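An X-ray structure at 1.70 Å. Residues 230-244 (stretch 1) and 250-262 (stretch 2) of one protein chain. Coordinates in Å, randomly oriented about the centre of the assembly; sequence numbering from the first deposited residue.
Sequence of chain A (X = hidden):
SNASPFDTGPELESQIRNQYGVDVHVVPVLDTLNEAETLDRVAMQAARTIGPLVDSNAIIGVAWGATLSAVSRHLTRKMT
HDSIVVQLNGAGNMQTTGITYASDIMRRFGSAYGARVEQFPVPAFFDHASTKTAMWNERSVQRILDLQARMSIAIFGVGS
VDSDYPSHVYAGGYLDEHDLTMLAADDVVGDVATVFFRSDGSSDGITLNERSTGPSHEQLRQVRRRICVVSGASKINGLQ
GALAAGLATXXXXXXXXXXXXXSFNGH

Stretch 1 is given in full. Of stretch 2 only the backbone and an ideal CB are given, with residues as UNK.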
# COMPACT_ATOMS: atom_id res chain seq x y z
N VAL A 230 -7.64 -2.03 -1.59
CA VAL A 230 -8.34 -0.77 -1.46
C VAL A 230 -9.75 -0.94 -0.91
O VAL A 230 -10.48 -1.81 -1.34
CB VAL A 230 -8.42 -0.08 -2.83
CG1 VAL A 230 -9.45 1.03 -2.81
CG2 VAL A 230 -7.05 0.44 -3.22
N SER A 231 -10.15 -0.07 0.02
CA SER A 231 -11.53 -0.06 0.50
C SER A 231 -12.04 1.37 0.72
O SER A 231 -11.34 2.20 1.29
CB SER A 231 -11.66 -0.87 1.80
OG SER A 231 -13.02 -0.95 2.19
N GLY A 232 -13.24 1.65 0.24
CA GLY A 232 -13.81 2.98 0.36
C GLY A 232 -13.86 3.67 -0.99
O GLY A 232 -12.83 4.12 -1.50
N ALA A 233 -15.06 3.75 -1.58
CA ALA A 233 -15.24 4.33 -2.90
C ALA A 233 -14.84 5.80 -2.99
O ALA A 233 -14.49 6.28 -4.06
CB ALA A 233 -16.69 4.16 -3.36
N SER A 234 -14.90 6.52 -1.87
CA SER A 234 -14.57 7.93 -1.89
C SER A 234 -13.07 8.17 -2.01
O SER A 234 -12.61 9.32 -2.02
CB SER A 234 -15.11 8.62 -0.63
OG SER A 234 -14.43 8.17 0.52
N LYS A 235 -12.30 7.09 -2.12
CA LYS A 235 -10.85 7.17 -2.29
C LYS A 235 -10.40 6.71 -3.68
O LYS A 235 -9.23 6.33 -3.89
CB LYS A 235 -10.15 6.33 -1.22
CG LYS A 235 -10.39 6.83 0.20
CD LYS A 235 -9.60 6.01 1.21
CE LYS A 235 -10.00 6.38 2.64
NZ LYS A 235 -9.26 5.56 3.64
N ILE A 236 -11.31 6.75 -4.64
CA ILE A 236 -11.03 6.20 -5.96
C ILE A 236 -9.99 7.00 -6.74
O ILE A 236 -9.32 6.46 -7.62
CB ILE A 236 -12.33 6.03 -6.79
CG1 ILE A 236 -12.32 4.67 -7.48
CG2 ILE A 236 -12.49 7.16 -7.79
CD1 ILE A 236 -12.08 3.52 -6.51
N ASN A 237 -9.83 8.28 -6.41
CA ASN A 237 -8.83 9.11 -7.09
C ASN A 237 -7.42 8.56 -6.94
O ASN A 237 -6.64 8.53 -7.90
CB ASN A 237 -8.89 10.56 -6.61
CG ASN A 237 -9.98 11.35 -7.31
OD1 ASN A 237 -10.30 11.08 -8.47
ND2 ASN A 237 -10.54 12.33 -6.61
N GLY A 238 -7.11 8.10 -5.73
CA GLY A 238 -5.81 7.53 -5.43
C GLY A 238 -5.60 6.25 -6.21
O GLY A 238 -4.53 6.01 -6.78
N LEU A 239 -6.62 5.39 -6.22
CA LEU A 239 -6.50 4.12 -6.92
C LEU A 239 -6.29 4.35 -8.41
O LEU A 239 -5.49 3.66 -9.04
CB LEU A 239 -7.73 3.25 -6.70
CG LEU A 239 -7.71 1.91 -7.44
CD1 LEU A 239 -6.51 1.07 -7.03
CD2 LEU A 239 -9.00 1.15 -7.21
N GLN A 240 -7.04 5.29 -8.98
CA GLN A 240 -6.90 5.58 -10.41
C GLN A 240 -5.47 5.93 -10.77
O GLN A 240 -4.93 5.46 -11.79
CB GLN A 240 -7.84 6.71 -10.83
CG GLN A 240 -9.27 6.27 -11.09
CD GLN A 240 -10.16 7.43 -11.51
OE1 GLN A 240 -10.36 8.38 -10.75
NE2 GLN A 240 -10.70 7.36 -12.72
N GLY A 241 -4.86 6.78 -9.94
CA GLY A 241 -3.48 7.18 -10.14
C GLY A 241 -2.52 6.02 -9.99
O GLY A 241 -1.56 5.91 -10.76
N ALA A 242 -2.75 5.16 -9.01
CA ALA A 242 -1.85 4.02 -8.79
C ALA A 242 -1.91 3.07 -9.97
O ALA A 242 -0.89 2.51 -10.37
CB ALA A 242 -2.20 3.28 -7.52
N LEU A 243 -3.10 2.88 -10.51
CA LEU A 243 -3.27 2.02 -11.67
C LEU A 243 -2.64 2.66 -12.89
O LEU A 243 -2.01 1.98 -13.70
CB LEU A 243 -4.75 1.71 -11.90
CG LEU A 243 -5.40 0.81 -10.84
CD1 LEU A 243 -6.91 0.71 -11.06
CD2 LEU A 243 -4.77 -0.58 -10.82
N ALA A 244 -2.81 3.98 -13.03
CA ALA A 244 -2.17 4.69 -14.13
C ALA A 244 -0.66 4.53 -14.07
O ALA A 244 0.02 4.44 -15.10
CB ALA A 244 -2.54 6.17 -14.13
N UNK A 250 -2.11 -7.28 -8.90
CA UNK A 250 -3.29 -7.91 -8.32
C UNK A 250 -4.01 -6.89 -7.46
O UNK A 250 -3.39 -6.21 -6.64
CB UNK A 250 -2.92 -9.15 -7.50
N UNK A 251 -5.31 -6.77 -7.65
CA UNK A 251 -6.07 -5.75 -6.94
C UNK A 251 -7.23 -6.38 -6.20
O UNK A 251 -7.95 -7.21 -6.76
CB UNK A 251 -6.58 -4.68 -7.91
N UNK A 252 -7.41 -6.01 -4.93
CA UNK A 252 -8.58 -6.43 -4.16
C UNK A 252 -9.30 -5.18 -3.68
O UNK A 252 -8.68 -4.31 -3.07
CB UNK A 252 -8.19 -7.33 -2.98
N UNK A 253 -10.59 -5.06 -3.98
CA UNK A 253 -11.34 -3.86 -3.60
C UNK A 253 -12.81 -4.16 -3.41
O UNK A 253 -13.31 -5.18 -3.88
CB UNK A 253 -11.17 -2.76 -4.65
N UNK A 254 -13.51 -3.27 -2.70
CA UNK A 254 -14.92 -3.51 -2.42
C UNK A 254 -15.78 -3.17 -3.63
O UNK A 254 -15.37 -2.39 -4.49
CB UNK A 254 -15.37 -2.69 -1.21
N UNK A 255 -16.97 -3.75 -3.65
CA UNK A 255 -17.93 -3.60 -4.73
C UNK A 255 -18.20 -2.14 -5.09
O UNK A 255 -18.20 -1.77 -6.26
CB UNK A 255 -19.24 -4.29 -4.35
N UNK A 256 -18.43 -1.29 -4.09
CA UNK A 256 -18.72 0.11 -4.38
C UNK A 256 -17.56 0.81 -5.07
O UNK A 256 -17.76 1.56 -6.04
CB UNK A 256 -19.07 0.85 -3.09
N UNK A 257 -16.34 0.58 -4.59
CA UNK A 257 -15.15 1.13 -5.22
C UNK A 257 -15.01 0.62 -6.65
O UNK A 257 -14.61 1.37 -7.53
CB UNK A 257 -13.90 0.78 -4.41
N UNK A 258 -15.34 -0.65 -6.88
CA UNK A 258 -15.19 -1.22 -8.22
C UNK A 258 -16.17 -0.57 -9.18
O UNK A 258 -15.83 -0.30 -10.34
CB UNK A 258 -15.40 -2.74 -8.19
N UNK A 259 -17.38 -0.30 -8.70
CA UNK A 259 -18.38 0.35 -9.53
C UNK A 259 -17.96 1.76 -9.91
O UNK A 259 -18.19 2.22 -11.03
CB UNK A 259 -19.73 0.38 -8.81
N UNK A 260 -17.31 2.45 -8.97
CA UNK A 260 -16.79 3.79 -9.23
C UNK A 260 -15.68 3.68 -10.26
O UNK A 260 -15.54 4.52 -11.15
CB UNK A 260 -16.28 4.45 -7.95
N UNK A 261 -14.87 2.63 -10.13
CA UNK A 261 -13.69 2.48 -10.96
C UNK A 261 -14.05 2.26 -12.43
O UNK A 261 -13.32 2.68 -13.32
CB UNK A 261 -12.84 1.32 -10.45
N UNK A 262 -15.19 1.62 -12.68
CA UNK A 262 -15.62 1.38 -14.05
C UNK A 262 -16.48 2.55 -14.53
O UNK A 262 -17.17 2.45 -15.55
CB UNK A 262 -16.39 0.06 -14.15

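Position 250 opens an extended segment, and nothing of stretch 1 lies within 5.5 Å of its CB, so many residues would do. The residue is Asp250, whose carboxylate is hydrogen-bonded elsewhere.

At 251 the backbone is still extended and CA-to-CB points toward stretch 1, with the CB 5.3 Å from Leu243 CD2. The neighbourhood is aliphatic, so leucine, isoleucine, valine or methionine would suit. Leu251 (t, p) places its CD1 3.8 Å from Leu239 CD1.

The CB of 252 points sideways with no atom of stretch 1 near it, so many side chains would fit. Val230 N donates to the carbonyl O of 252 (2.9 Å). Ile252 sends the end of its side chain away from stretch 1.

Position 253 is tighter, its CB 3.5 Å from Val230 O and 5.2 Å from Leu239 CD2, with Val230 on the same face. An aliphatic side chain is expected. Leu253 (p, t) sets its CD1 3.8 Å from Leu239 CD2, while its CA makes a CA-H...O contact with Val230 O (3.2 Å).

Position 254 immediately precedes a helix, and its CB points toward stretch 1, 4.5 Å from Ser231 OG and 5.1 Å from Gly232 N. Serine, threonine or asparagine could cap the helix, but aspartate, with two acceptor oxygens, is best placed to cap it and also reach Gly232 N. Asp254 (p) does both: OD1 accepts from Gly232 N (3.0 Å), and OD2 accepts from the backbone N of 257 (3.1 Å). A water donates to Asp254 OD2 (2.7 Å) and accepts from Ala233 N (3.2 Å), bridging the stretches.

Position 255, in the first helical turn, is out of reach and tolerant; acidic residues are favourable near a helix N-terminus. It is Glu255.

At 256 the CB lies 4.1 Å from Ala233 CB, which favours a small residue. Ala256 makes just this methyl contact.

The backbones come close at 257, where the CA of 257 is 4.0 Å from Ala233 CA; its CB is 3.9 Å from Ile236 CD1. Alanine, serine or glycine would suit. Ser257 (m) donates from OG to Asp254 OD1 (2.6 Å), so that it holds both carboxylate oxygens, OD1 through OG and OD2 through N.

Position 258 points away; its size is free, and it is Ala258. Position 259 also lacks a partner there, but stands one helical turn after Glu255, so a basic residue is plausible. Arg259 forms a salt bridge through NH2 to Glu255 OE2 (2.6 Å).

At 260 the CB points toward stretch 1, 4.0 Å from Ile236 CG1, and a long side chain, such as lysine, arginine, glutamine or methionine, could run past Ala233 O. Arg260 does so: its CD lies 3.1 Å from Ala233 O, NH1 is 3.2 Å from Ile236 CG2, and Ser234 CA covers one guanidinium face.

At 261 the CB is 4.5 Å from Ile236 CG1 and 5.0 Å from Leu239 CD2, inviting leucine or methionine. Leu261 (t, p) is a knob among Ile236, Leu239, Gln240 and Leu243, its CD2 3.8 Å from Leu239 CD2.

Position 262 leaves the helix, out of reach; it is Val262.

Stretch 2 250-262: DLILDEASARRLV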
# COMPACT_ATOMS: atom_id res chain seq x y z
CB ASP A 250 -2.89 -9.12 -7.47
CG ASP A 250 -2.13 -10.17 -8.26
OD1 ASP A 250 -2.76 -11.11 -8.78
OD2 ASP A 250 -0.90 -10.04 -8.38
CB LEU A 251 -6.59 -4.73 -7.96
CG LEU A 251 -7.58 -3.66 -7.49
CD1 LEU A 251 -6.87 -2.69 -6.54
CD2 LEU A 251 -8.15 -2.91 -8.69
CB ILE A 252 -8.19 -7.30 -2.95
CG1 ILE A 252 -7.41 -8.54 -3.40
CG2 ILE A 252 -9.45 -7.74 -2.17
CD1 ILE A 252 -5.93 -8.36 -3.33
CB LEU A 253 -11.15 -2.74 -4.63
CG LEU A 253 -11.98 -2.76 -5.92
CD1 LEU A 253 -11.76 -1.48 -6.71
CD2 LEU A 253 -11.67 -3.98 -6.80
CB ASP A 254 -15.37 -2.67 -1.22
CG ASP A 254 -15.26 -1.19 -1.49
OD1 ASP A 254 -14.12 -0.68 -1.51
OD2 ASP A 254 -16.32 -0.54 -1.67
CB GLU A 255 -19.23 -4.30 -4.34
CG GLU A 255 -20.35 -4.23 -5.37
CD GLU A 255 -21.61 -4.91 -4.87
OE1 GLU A 255 -21.53 -5.67 -3.88
OE2 GLU A 255 -22.68 -4.68 -5.47
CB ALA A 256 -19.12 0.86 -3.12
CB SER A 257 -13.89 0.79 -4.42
OG SER A 257 -13.90 1.39 -3.14
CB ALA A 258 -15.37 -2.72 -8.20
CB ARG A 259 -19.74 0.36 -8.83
CG ARG A 259 -20.40 -1.02 -8.79
CD ARG A 259 -21.83 -0.95 -8.22
NE ARG A 259 -22.31 -2.25 -7.75
CZ ARG A 259 -22.68 -3.25 -8.55
NH1 ARG A 259 -22.63 -3.10 -9.87
NH2 ARG A 259 -23.11 -4.40 -8.03
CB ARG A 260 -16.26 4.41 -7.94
CG ARG A 260 -16.92 5.72 -7.57
CD ARG A 260 -15.95 6.62 -6.83
NE ARG A 260 -16.48 7.97 -6.63
CZ ARG A 260 -15.76 9.00 -6.20
NH1 ARG A 260 -14.47 8.84 -5.93
NH2 ARG A 260 -16.32 10.19 -6.05
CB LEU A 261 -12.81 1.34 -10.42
CG LEU A 261 -11.38 1.23 -10.96
CD1 LEU A 261 -10.57 2.49 -10.66
CD2 LEU A 261 -10.69 0.00 -10.39
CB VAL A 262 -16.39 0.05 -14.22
CG1 VAL A 262 -15.48 -1.15 -13.97
CG2 VAL A 262 -17.61 0.01 -13.32
O HOH W 1 -17.09 1.65 -0.36
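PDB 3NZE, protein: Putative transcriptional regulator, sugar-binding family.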